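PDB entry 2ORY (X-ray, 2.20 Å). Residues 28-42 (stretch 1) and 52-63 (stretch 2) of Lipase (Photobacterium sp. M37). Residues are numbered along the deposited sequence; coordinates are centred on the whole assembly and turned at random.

Stretch 1 (28-42) KNAELILKKMKEALK
Stretch 2, residues 52-63: WEVVWGPAVYTM

Stretch 1 enters through Lys28 and Asn29, the latter at the N-cap position, and runs as a regular helix from Ala30 onward, with i to i+4 bonds such as Met37 N to Ile33 O (2.8 Å). Stretch 2 is extended but turns a corner at Trp56; its segments 52-55 and 57-63 run at 163° and 144° to the helix, roughly antiparallel, with axes approaching to 9.0 and 8.3 Å. The CA atoms of Ala30 and Pro58 lie 5.6 Å apart, those of Leu41 and Trp52 6.5 Å. Gly57 (phi 86°, psi -169°) adopts backbone angles that call for glycine, and a cis peptide precedes Pro58 (phi -64°, psi 132°, C-gamma endo). No hydrogen bond crosses the interface; apolar packing joins the stretches, burying 564 Å². Alternation along the strand turns Pro58, Val60 and Thr62 toward the helix and Ala59 away. Small Ala30 permits close approach, its CB 3.2 Å from Pro58 O and 3.9 Å from Val60 CG2. Ile33 (m, t) places CG2 3.9 Å from Pro58 CG and CD1 4.0 Å from Val60 CG2. Leu34 (t, p) starts sideways but brings CD1 3.8 Å from Pro58 CD. Met37 SD lies 4.1 Å from Pro58 CD. Leu41 (m, t) sets CD1 3.8 Å from Val54 CG2 (Val54 chi1 t) and CD2 3.9 Å from Trp52 CB; the indole (chi1 m, chi2 91°) leads away.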

ATOM      1  N   LYS A  28      14.279   3.430  13.926  1.00 62.13           N
ATOM      2  CA  LYS A  28      14.825   4.763  14.164  1.00 63.20           C
ATOM      3  C   LYS A  28      15.825   5.136  13.071  1.00 62.59           C
ATOM      4  O   LYS A  28      16.224   6.302  12.946  1.00 61.04           O
ATOM      5  CB  LYS A  28      15.526   4.802  15.524  1.00 63.61           C
ATOM      6  CG  LYS A  28      14.653   4.367  16.689  1.00 67.48           C
ATOM      7  CD  LYS A  28      15.441   4.332  17.994  1.00 70.03           C
ATOM      8  CE  LYS A  28      14.568   3.869  19.158  1.00 71.31           C
ATOM      9  NZ  LYS A  28      15.312   3.793  20.448  1.00 70.94           N
ATOM     10  N   ASN A  29      16.213   4.140  12.270  1.00 61.03           N
ATOM     11  CA  ASN A  29      17.192   4.351  11.215  1.00 55.68           C
ATOM     12  C   ASN A  29      16.690   4.518   9.793  1.00 51.00           C
ATOM     13  O   ASN A  29      16.723   3.591   8.980  1.00 48.53           O
ATOM     14  CB  ASN A  29      18.226   3.243  11.234  1.00 57.42           C
ATOM     15  CG  ASN A  29      19.626   3.781  11.155  1.00 60.48           C
ATOM     16  OD1 ASN A  29      20.029   4.592  11.990  1.00 65.21           O
ATOM     17  ND2 ASN A  29      20.379   3.347  10.151  1.00 61.55           N
ATOM     18  N   ALA A  30      16.244   5.726   9.495  1.00 46.93           N
ATOM     19  CA  ALA A  30      15.776   6.045   8.165  1.00 43.25           C
ATOM     20  C   ALA A  30      17.058   6.126   7.341  1.00 40.66           C
ATOM     21  O   ALA A  30      17.051   5.985   6.120  1.00 37.44           O
ATOM     22  CB  ALA A  30      15.048   7.398   8.179  1.00 43.15           C
ATOM     23  N   GLU A  31      18.164   6.333   8.046  1.00 41.00           N
ATOM     24  CA  GLU A  31      19.483   6.448   7.440  1.00 42.31           C
ATOM     25  C   GLU A  31      19.891   5.157   6.748  1.00 39.61           C
ATOM     26  O   GLU A  31      20.430   5.175   5.652  1.00 38.34           O
ATOM     27  CB  GLU A  31      20.498   6.808   8.518  1.00 48.41           C
ATOM     28  CG  GLU A  31      20.014   7.916   9.443  1.00 56.32           C
ATOM     29  CD  GLU A  31      20.885   8.082  10.676  1.00 59.58           C
ATOM     30  OE1 GLU A  31      21.064   7.089  11.419  1.00 62.89           O
ATOM     31  OE2 GLU A  31      21.380   9.207  10.904  1.00 58.99           O
ATOM     32  N   LEU A  32      19.643   4.030   7.399  1.00 43.18           N
ATOM     33  CA  LEU A  32      19.976   2.738   6.815  1.00 41.96           C
ATOM     34  C   LEU A  32      19.138   2.512   5.559  1.00 39.65           C
ATOM     35  O   LEU A  32      19.629   1.995   4.557  1.00 39.43           O
ATOM     36  CB  LEU A  32      19.697   1.620   7.827  1.00 44.40           C
ATOM     37  CG  LEU A  32      19.895   0.164   7.374  1.00 48.93           C
ATOM     38  CD1 LEU A  32      20.177  -0.715   8.591  1.00 47.66           C
ATOM     39  CD2 LEU A  32      18.661  -0.339   6.620  1.00 46.11           C
ATOM     40  N   ILE A  33      17.862   2.883   5.633  1.00 40.89           N
ATOM     41  CA  ILE A  33      16.941   2.717   4.505  1.00 39.09           C
ATOM     42  C   ILE A  33      17.351   3.613   3.346  1.00 37.99           C
ATOM     43  O   ILE A  33      17.460   3.155   2.205  1.00 37.66           O
ATOM     44  CB  ILE A  33      15.478   3.061   4.900  1.00 37.92           C
ATOM     45  CG1 ILE A  33      14.974   2.066   5.950  1.00 38.49           C
ATOM     46  CG2 ILE A  33      14.570   2.997   3.669  1.00 32.27           C
ATOM     47  CD1 ILE A  33      13.585   2.388   6.459  1.00 30.51           C
ATOM     48  N   LEU A  34      17.575   4.891   3.647  1.00 39.44           N
ATOM     49  CA  LEU A  34      17.976   5.853   2.629  1.00 41.49           C
ATOM     50  C   LEU A  34      19.174   5.319   1.846  1.00 40.85           C
ATOM     51  O   LEU A  34      19.175   5.332   0.618  1.00 40.59           O
ATOM     52  CB  LEU A  34      18.327   7.204   3.267  1.00 40.54           C
ATOM     53  CG  LEU A  34      18.838   8.273   2.282  1.00 43.21           C
ATOM     54  CD1 LEU A  34      17.749   8.595   1.265  1.00 36.19           C
ATOM     55  CD2 LEU A  34      19.255   9.526   3.035  1.00 41.01           C
ATOM     56  N   LYS A  35      20.189   4.837   2.558  1.00 40.74           N
ATOM     57  CA  LYS A  35      21.377   4.308   1.905  1.00 39.45           C
ATOM     58  C   LYS A  35      20.986   3.197   0.940  1.00 34.90           C
ATOM     59  O   LYS A  35      21.496   3.115  -0.171  1.00 37.72           O
ATOM     60  CB  LYS A  35      22.352   3.760   2.949  1.00 47.68           C
ATOM     61  CG  LYS A  35      23.649   3.213   2.364  1.00 54.01           C
ATOM     62  CD  LYS A  35      24.432   2.368   3.383  1.00 62.17           C
ATOM     63  CE  LYS A  35      23.685   1.079   3.756  1.00 66.07           C
ATOM     64  NZ  LYS A  35      24.426   0.206   4.731  1.00 67.29           N
ATOM     65  N   LYS A  36      20.074   2.340   1.380  1.00 33.48           N
ATOM     66  CA  LYS A  36      19.612   1.234   0.561  1.00 33.38           C
ATOM     67  C   LYS A  36      18.889   1.725  -0.686  1.00 34.38           C
ATOM     68  O   LYS A  36      19.117   1.233  -1.793  1.00 28.45           O
ATOM     69  CB  LYS A  36      18.692   0.328   1.382  1.00 37.16           C
ATOM     70  CG  LYS A  36      19.427  -0.544   2.405  1.00 40.90           C
ATOM     71  CD  LYS A  36      20.275  -1.589   1.693  1.00 44.73           C
ATOM     72  CE  LYS A  36      21.137  -2.396   2.661  1.00 55.53           C
ATOM     73  NZ  LYS A  36      22.004  -3.402   1.960  1.00 54.65           N
ATOM     74  N   MET A  37      18.014   2.705  -0.511  1.00 33.04           N
ATOM     75  CA  MET A  37      17.277   3.234  -1.647  1.00 37.02           C
ATOM     76  C   MET A  37      18.193   3.797  -2.736  1.00 35.50           C
ATOM     77  O   MET A  37      17.989   3.535  -3.909  1.00 34.64           O
ATOM     78  CB  MET A  37      16.314   4.311  -1.173  1.00 35.91           C
ATOM     79  CG  MET A  37      15.438   3.840  -0.054  1.00 36.54           C
ATOM     80  SD  MET A  37      14.184   5.030   0.334  1.00 35.68           S
ATOM     81  CE  MET A  37      12.823   3.888   0.382  1.00 37.92           C
ATOM     82  N   LYS A  38      19.210   4.555  -2.335  1.00 40.42           N
ATOM     83  CA  LYS A  38      20.135   5.159  -3.288  1.00 43.02           C
ATOM     84  C   LYS A  38      20.885   4.107  -4.087  1.00 43.17           C
ATOM     85  O   LYS A  38      21.078   4.263  -5.292  1.00 45.36           O
ATOM     86  CB  LYS A  38      21.123   6.083  -2.571  1.00 41.83           C
ATOM     87  CG  LYS A  38      20.470   7.291  -1.919  1.00 43.09           C
ATOM     88  CD  LYS A  38      21.509   8.236  -1.344  1.00 40.45           C
ATOM     89  CE  LYS A  38      20.845   9.389  -0.625  1.00 40.07           C
ATOM     90  NZ  LYS A  38      21.832  10.342  -0.049  1.00 39.93           N
ATOM     91  N   GLU A  39      21.307   3.034  -3.431  1.00 41.99           N
ATOM     92  CA  GLU A  39      22.009   1.978  -4.144  1.00 43.27           C
ATOM     93  C   GLU A  39      21.074   1.323  -5.169  1.00 42.49           C
ATOM     94  O   GLU A  39      21.479   1.017  -6.298  1.00 42.09           O
ATOM     95  CB  GLU A  39      22.514   0.905  -3.180  1.00 41.26           C
ATOM     96  CG  GLU A  39      23.233  -0.229  -3.905  1.00 47.82           C
ATOM     97  CD  GLU A  39      23.541  -1.422  -3.014  1.00 56.10           C
ATOM     98  OE1 GLU A  39      24.180  -2.377  -3.512  1.00 58.39           O
ATOM     99  OE2 GLU A  39      23.147  -1.413  -1.824  1.00 59.80           O
ATOM    100  N   ALA A  40      19.830   1.089  -4.753  1.00 39.68           N
ATOM    101  CA  ALA A  40      18.818   0.480  -5.618  1.00 39.73           C
ATOM    102  C   ALA A  40      18.507   1.356  -6.838  1.00 36.64           C
ATOM    103  O   ALA A  40      18.507   0.889  -7.974  1.00 33.68           O
ATOM    104  CB  ALA A  40      17.530   0.231  -4.819  1.00 37.75           C
ATOM    105  N   LEU A  41      18.226   2.629  -6.599  1.00 38.30           N
ATOM    106  CA  LEU A  41      17.914   3.525  -7.699  1.00 40.80           C
ATOM    107  C   LEU A  41      19.065   3.565  -8.702  1.00 46.59           C
ATOM    108  O   LEU A  41      18.944   4.144  -9.776  1.00 50.67           O
ATOM    109  CB  LEU A  41      17.644   4.930  -7.168  1.00 36.04           C
ATOM    110  CG  LEU A  41      16.364   5.165  -6.366  1.00 38.13           C
ATOM    111  CD1 LEU A  41      16.338   6.615  -5.897  1.00 33.99           C
ATOM    112  CD2 LEU A  41      15.144   4.856  -7.233  1.00 35.20           C
ATOM    113  N   LYS A  42      20.176   2.929  -8.350  1.00 50.24           N
ATOM    114  CA  LYS A  42      21.355   2.922  -9.202  1.00 50.32           C
ATOM    115  C   LYS A  42      21.649   1.571  -9.829  1.00 45.00           C
ATOM    116  O   LYS A  42      22.370   1.487 -10.814  1.00 44.91           O
ATOM    117  CB  LYS A  42      22.565   3.365  -8.384  1.00 55.21           C
ATOM    118  CG  LYS A  42      23.861   3.427  -9.155  1.00 61.16           C
ATOM    119  CD  LYS A  42      25.047   3.642  -8.215  1.00 67.35           C
ATOM    120  CE  LYS A  42      25.299   2.420  -7.324  1.00 69.55           C
ATOM    121  NZ  LYS A  42      26.506   2.574  -6.452  1.00 70.19           N
ATOM    122  N   TRP A  52      16.698   9.025 -10.847  1.00 44.27           N
ATOM    123  CA  TRP A  52      15.805   9.334  -9.758  1.00 39.86           C
ATOM    124  C   TRP A  52      16.553   9.870  -8.561  1.00 39.74           C
ATOM    125  O   TRP A  52      17.727   9.554  -8.360  1.00 40.78           O
ATOM    126  CB  TRP A  52      15.043   8.083  -9.380  1.00 34.79           C
ATOM    127  CG  TRP A  52      14.316   7.484 -10.529  1.00 33.18           C
ATOM    128  CD1 TRP A  52      14.781   6.536 -11.395  1.00 34.72           C
ATOM    129  CD2 TRP A  52      12.951   7.730 -10.894  1.00 32.28           C
ATOM    130  NE1 TRP A  52      13.781   6.161 -12.268  1.00 30.99           N
ATOM    131  CE2 TRP A  52      12.652   6.881 -11.984  1.00 29.64           C
ATOM    132  CE3 TRP A  52      11.953   8.582 -10.403  1.00 31.18           C
ATOM    133  CZ2 TRP A  52      11.396   6.857 -12.590  1.00 33.84           C
ATOM    134  CZ3 TRP A  52      10.695   8.559 -11.009  1.00 36.08           C
ATOM    135  CH2 TRP A  52      10.429   7.699 -12.092  1.00 33.64           C
ATOM    136  N   GLU A  53      15.848  10.661  -7.762  1.00 33.84           N
ATOM    137  CA  GLU A  53      16.405  11.275  -6.566  1.00 34.19           C
ATOM    138  C   GLU A  53      15.394  11.234  -5.422  1.00 30.09           C
ATOM    139  O   GLU A  53      14.240  11.648  -5.584  1.00 28.23           O
ATOM    140  CB  GLU A  53      16.762  12.739  -6.863  1.00 36.81           C
ATOM    141  CG  GLU A  53      17.350  13.490  -5.694  1.00 41.44           C
ATOM    142  CD  GLU A  53      18.780  13.069  -5.385  1.00 53.93           C
ATOM    143  OE1 GLU A  53      19.201  13.226  -4.211  1.00 57.10           O
ATOM    144  OE2 GLU A  53      19.490  12.599  -6.310  1.00 48.25           O
ATOM    145  N   VAL A  54      15.815  10.730  -4.269  1.00 31.22           N
ATOM    146  CA  VAL A  54      14.932  10.699  -3.109  1.00 27.24           C
ATOM    147  C   VAL A  54      14.970  12.136  -2.612  1.00 25.86           C
ATOM    148  O   VAL A  54      16.018  12.612  -2.212  1.00 23.54           O
ATOM    149  CB  VAL A  54      15.472   9.745  -2.016  1.00 30.88           C
ATOM    150  CG1 VAL A  54      14.564   9.789  -0.781  1.00 27.22           C
ATOM    151  CG2 VAL A  54      15.558   8.325  -2.570  1.00 29.97           C
ATOM    152  N   VAL A  55      13.834  12.826  -2.670  1.00 25.91           N
ATOM    153  CA  VAL A  55      13.755  14.221  -2.254  1.00 24.89           C
ATOM    154  C   VAL A  55      12.978  14.463  -0.952  1.00 29.35           C
ATOM    155  O   VAL A  55      12.925  15.586  -0.450  1.00 25.31           O
ATOM    156  CB  VAL A  55      13.155  15.078  -3.389  1.00 28.85           C
ATOM    157  CG1 VAL A  55      14.132  15.107  -4.578  1.00 25.81           C
ATOM    158  CG2 VAL A  55      11.824  14.494  -3.845  1.00 28.77           C
ATOM    159  N   TRP A  56      12.355  13.423  -0.408  1.00 26.29           N
ATOM    160  CA  TRP A  56      11.657  13.575   0.867  1.00 25.63           C
ATOM    161  C   TRP A  56      11.592  12.223   1.535  1.00 22.36           C
ATOM    162  O   TRP A  56      11.112  11.253   0.947  1.00 20.80           O
ATOM    163  CB  TRP A  56      10.240  14.102   0.694  1.00 23.43           C
ATOM    164  CG  TRP A  56       9.605  14.388   2.030  1.00 26.60           C
ATOM    165  CD1 TRP A  56       9.603  15.577   2.689  1.00 21.32           C
ATOM    166  CD2 TRP A  56       8.838  13.480   2.838  1.00 18.06           C
ATOM    167  NE1 TRP A  56       8.872  15.482   3.846  1.00 22.07           N
ATOM    168  CE2 TRP A  56       8.391  14.207   3.964  1.00 20.31           C
ATOM    169  CE3 TRP A  56       8.484  12.128   2.717  1.00 23.46           C
ATOM    170  CZ2 TRP A  56       7.600  13.629   4.971  1.00 21.40           C
ATOM    171  CZ3 TRP A  56       7.692  11.545   3.726  1.00 24.23           C
ATOM    172  CH2 TRP A  56       7.262  12.301   4.835  1.00 23.77           C
ATOM    173  N   GLY A  57      12.073  12.163   2.771  1.00 21.71           N
ATOM    174  CA  GLY A  57      12.086  10.905   3.489  1.00 17.47           C
ATOM    175  C   GLY A  57      13.345  10.134   3.134  1.00 22.87           C
ATOM    176  O   GLY A  57      14.254  10.686   2.508  1.00 24.92           O
ATOM    177  N   PRO A  58      13.431   8.853   3.522  1.00 25.05           N
ATOM    178  CA  PRO A  58      12.344   8.185   4.257  1.00 28.42           C
ATOM    179  C   PRO A  58      11.989   8.703   5.662  1.00 30.84           C
ATOM    180  O   PRO A  58      12.866   8.944   6.496  1.00 35.46           O
ATOM    181  CB  PRO A  58      12.787   6.719   4.276  1.00 22.60           C
ATOM    182  CG  PRO A  58      14.282   6.798   4.245  1.00 22.65           C
ATOM    183  CD  PRO A  58      14.554   7.931   3.269  1.00 24.26           C
ATOM    184  N   ALA A  59      10.692   8.907   5.886  1.00 27.35           N
ATOM    185  CA  ALA A  59      10.167   9.316   7.184  1.00 28.61           C
ATOM    186  C   ALA A  59       9.597   8.009   7.747  1.00 30.96           C
ATOM    187  O   ALA A  59       8.709   7.384   7.146  1.00 23.14           O
ATOM    188  CB  ALA A  59       9.059  10.334   7.021  1.00 30.45           C
ATOM    189  N   VAL A  60      10.107   7.596   8.898  1.00 31.33           N
ATOM    190  CA  VAL A  60       9.690   6.333   9.491  1.00 30.05           C
ATOM    191  C   VAL A  60       8.924   6.485  10.791  1.00 29.71           C
ATOM    192  O   VAL A  60       9.245   7.340  11.608  1.00 27.81           O
ATOM    193  CB  VAL A  60      10.932   5.427   9.768  1.00 31.59           C
ATOM    194  CG1 VAL A  60      10.491   4.064  10.287  1.00 30.90           C
ATOM    195  CG2 VAL A  60      11.771   5.271   8.496  1.00 26.10           C
ATOM    196  N   TYR A  61       7.893   5.663  10.954  1.00 29.74           N
ATOM    197  CA  TYR A  61       7.122   5.637  12.182  1.00 28.55           C
ATOM    198  C   TYR A  61       7.388   4.246  12.765  1.00 30.60           C
ATOM    199  O   TYR A  61       6.988   3.246  12.175  1.00 24.81           O
ATOM    200  CB  TYR A  61       5.624   5.788  11.927  1.00 31.57           C
ATOM    201  CG  TYR A  61       4.830   5.799  13.220  1.00 33.70           C
ATOM    202  CD1 TYR A  61       4.730   6.959  13.989  1.00 31.09           C
ATOM    203  CD2 TYR A  61       4.241   4.633  13.712  1.00 35.01           C
ATOM    204  CE1 TYR A  61       4.068   6.960  15.217  1.00 39.81           C
ATOM    205  CE2 TYR A  61       3.569   4.616  14.948  1.00 38.62           C
ATOM    206  CZ  TYR A  61       3.486   5.785  15.697  1.00 43.47           C
ATOM    207  OH  TYR A  61       2.817   5.792  16.909  1.00 41.37           O
ATOM    208  N   THR A  62       8.087   4.193  13.899  1.00 30.14           N
ATOM    209  CA  THR A  62       8.428   2.940  14.586  1.00 33.15           C
ATOM    210  C   THR A  62       8.738   3.232  16.052  1.00 34.16           C
ATOM    211  O   THR A  62       9.411   4.216  16.376  1.00 33.45           O
ATOM    212  CB  THR A  62       9.683   2.220  13.978  1.00 29.20           C
ATOM    213  OG1 THR A  62      10.788   3.129  13.918  1.00 32.47           O
ATOM    214  CG2 THR A  62       9.391   1.722  12.600  1.00 41.06           C
ATOM    215  N   MET A  63       8.241   2.364  16.919  1.00 32.69           N
ATOM    216  CA  MET A  63       8.417   2.471  18.359  1.00 33.13           C
ATOM    217  C   MET A  63       8.847   1.096  18.849  1.00 32.91           C
ATOM    218  O   MET A  63       8.389   0.073  18.333  1.00 29.97           O
ATOM    219  CB  MET A  63       7.092   2.859  19.023  1.00 32.52           C
ATOM    220  CG  MET A  63       6.551   4.215  18.587  1.00 33.78           C
ATOM    221  SD  MET A  63       7.748   5.523  18.930  1.00 48.67           S
ATOM    222  CE  MET A  63       6.854   7.073  18.328  1.00 36.30           C
TER